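Local coordinates for elicitor protein Hrip2 (Magnaporthe oryzae, PDB 5FID), which probably acts as a secreted protein elicitor of the rice blast fungus, one that triggers defence responses in plants, at residues S61-G66 with E79-G85. The protein carries 1 engineered substitution. Sequence-based numbering, arbitrary orientation.
Sequences SPMFIG and ELSSEWG. Engineered in segment 61-66: Met-63 (natural residue Leu).
Phe-64 and Ser-81 face each other as a hydrogen-bonded antiparallel pair: Phe-64 N donates to Ser-81 O at 3.0 Å, and Ser-81 N returns a nearly straight bond to Phe-64 O. Gly-66 and Glu-79 repeat the exchange, with Ile-65 and Leu-80 as the non-hydrogen-bonded pair between. Past Ser-81 the second strand peels away into a type I turn, Ser-82 to Gly-85, and a water bridges the gap there, taking the N-H of Trp-84 and lying within hydrogen-bonding distance of Pro-62 O (2.7 Å) and Ser-81 O, with more acceptors around it than it has protons. Gly-85 passes close to Ser-61 O, and its positive phi together with the nearby carbonyl of Trp-84 leaves little place for a side chain.

The strands belong to the 63-69/75-81 hairpin of the six-stranded antiparallel sheet. On the face carrying Met-63, Ile-65 and Leu-80, the sheet packs against strands 93-96 and 131-135 of the other sheet, as in a beta sandwich. The methyl CE of Met-63, an engineered selenomethionine, lies 3.8 Å from Leu-80 CD1, which also touches Ile-65 CG1.

Across the other face Phe-64, with CG wedged between its backbone N and carbonyl carbon (chi1 84°), swings its ring over Ser-81, whose CB sits 3.5 Å from the ring centroid in a CH-pi contact. Trp-84 presents a face to Phe-64 CD2, the planes inclined at 41°, while Pro-62 CG meets the indole edge. Ser-81 OG accepts from Glu-83 N, an ST turn, and donates to Glu-83 OE1 (2.7 Å), fixing the hydroxyl's rotation. Glu-79 sets OE1 near the phenyl edge, 3.9 Å from Phe-64 CE1; the same oxygen is hydrogen-bonded to Tyr-75 OH of the second subunit, while OE2 is hydrogen-bonded to Ser-115 OG and salt-bridged to Lys-120, whose ammonium also pairs with Glu-83 OE2.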
# COMPACT_ATOMS: atom_id res chain seq x y z
N SER A 61 -7.94 -21.61 -10.15
CA SER A 61 -7.15 -20.50 -10.70
C SER A 61 -7.85 -19.16 -10.55
O SER A 61 -8.11 -18.47 -11.54
CB SER A 61 -6.82 -20.76 -12.17
OG SER A 61 -6.04 -21.94 -12.28
N PRO A 62 -8.15 -18.77 -9.29
CA PRO A 62 -8.95 -17.56 -9.09
C PRO A 62 -8.12 -16.29 -9.06
O PRO A 62 -6.92 -16.29 -8.74
CB PRO A 62 -9.52 -17.78 -7.70
CG PRO A 62 -8.38 -18.47 -6.97
CD PRO A 62 -7.71 -19.34 -8.01
N MSE A 63 -8.78 -15.18 -9.35
CA MSE A 63 -8.23 -13.88 -9.04
C MSE A 63 -8.49 -13.72 -7.55
O MSE A 63 -9.28 -14.46 -6.99
CB MSE A 63 -9.00 -12.82 -9.82
CG MSE A 63 -8.32 -11.48 -9.84
SE MSE A 63 -9.60 -10.16 -10.48
CE MSE A 63 -10.85 -10.10 -8.99
N PHE A 64 -7.78 -12.82 -6.88
CA PHE A 64 -8.15 -12.50 -5.50
C PHE A 64 -8.09 -11.03 -5.14
O PHE A 64 -7.36 -10.24 -5.74
CB PHE A 64 -7.48 -13.42 -4.45
CG PHE A 64 -6.08 -13.03 -4.04
CD1 PHE A 64 -5.86 -11.98 -3.15
CD2 PHE A 64 -4.99 -13.78 -4.46
CE1 PHE A 64 -4.57 -11.64 -2.73
CE2 PHE A 64 -3.69 -13.45 -4.04
CZ PHE A 64 -3.48 -12.38 -3.18
N ILE A 65 -8.90 -10.67 -4.14
CA ILE A 65 -8.88 -9.34 -3.58
C ILE A 65 -8.49 -9.52 -2.13
O ILE A 65 -9.18 -10.22 -1.38
CB ILE A 65 -10.28 -8.69 -3.64
CG1 ILE A 65 -10.69 -8.50 -5.11
CG2 ILE A 65 -10.27 -7.35 -2.90
CD1 ILE A 65 -12.14 -8.79 -5.36
N GLY A 66 -7.38 -8.93 -1.73
CA GLY A 66 -6.95 -9.06 -0.35
C GLY A 66 -7.17 -7.75 0.37
O GLY A 66 -6.94 -6.69 -0.20
N GLU A 79 -5.44 -5.27 -2.10
CA GLU A 79 -4.59 -5.80 -3.15
C GLU A 79 -5.48 -6.50 -4.17
O GLU A 79 -6.32 -7.32 -3.81
CB GLU A 79 -3.61 -6.81 -2.56
CG GLU A 79 -2.75 -7.57 -3.59
CD GLU A 79 -1.78 -8.55 -2.94
OE1 GLU A 79 -1.96 -8.88 -1.73
OE2 GLU A 79 -0.84 -9.02 -3.62
N LEU A 80 -5.29 -6.16 -5.44
CA LEU A 80 -5.97 -6.85 -6.53
C LEU A 80 -4.95 -7.76 -7.20
O LEU A 80 -4.07 -7.29 -7.91
CB LEU A 80 -6.52 -5.84 -7.54
CG LEU A 80 -7.28 -6.43 -8.74
CD1 LEU A 80 -8.53 -7.15 -8.26
CD2 LEU A 80 -7.65 -5.33 -9.73
N SER A 81 -5.06 -9.07 -6.96
CA SER A 81 -3.98 -9.99 -7.33
C SER A 81 -4.35 -11.03 -8.37
O SER A 81 -5.41 -11.65 -8.28
CB SER A 81 -3.46 -10.71 -6.08
OG SER A 81 -2.44 -11.63 -6.41
N SER A 82 -3.47 -11.21 -9.36
CA SER A 82 -3.61 -12.32 -10.30
C SER A 82 -2.57 -13.41 -10.05
O SER A 82 -2.27 -14.20 -10.95
CB SER A 82 -3.49 -11.82 -11.75
OG SER A 82 -2.21 -11.27 -12.00
N GLU A 83 -2.04 -13.46 -8.83
CA GLU A 83 -0.98 -14.42 -8.48
C GLU A 83 -1.41 -15.87 -8.55
O GLU A 83 -0.57 -16.76 -8.70
CB GLU A 83 -0.45 -14.15 -7.06
CG GLU A 83 0.40 -12.91 -6.91
CD GLU A 83 0.60 -12.56 -5.46
OE1 GLU A 83 -0.41 -12.25 -4.77
OE2 GLU A 83 1.76 -12.61 -4.99
N TRP A 84 -2.71 -16.12 -8.42
CA TRP A 84 -3.23 -17.49 -8.49
C TRP A 84 -4.04 -17.73 -9.76
O TRP A 84 -4.61 -18.81 -9.94
CB TRP A 84 -4.11 -17.81 -7.28
CG TRP A 84 -3.45 -17.51 -5.95
CD1 TRP A 84 -2.11 -17.40 -5.71
CD2 TRP A 84 -4.10 -17.30 -4.69
NE1 TRP A 84 -1.89 -17.12 -4.37
CE2 TRP A 84 -3.10 -17.05 -3.73
CE3 TRP A 84 -5.44 -17.27 -4.29
CZ2 TRP A 84 -3.39 -16.80 -2.38
CZ3 TRP A 84 -5.73 -17.03 -2.95
CH2 TRP A 84 -4.71 -16.79 -2.01
N GLY A 85 -4.10 -16.72 -10.62
CA GLY A 85 -4.89 -16.79 -11.85
C GLY A 85 -5.67 -15.50 -12.09
O GLY A 85 -5.67 -14.61 -11.25
O HOH W 1 -4.93 -14.57 -7.99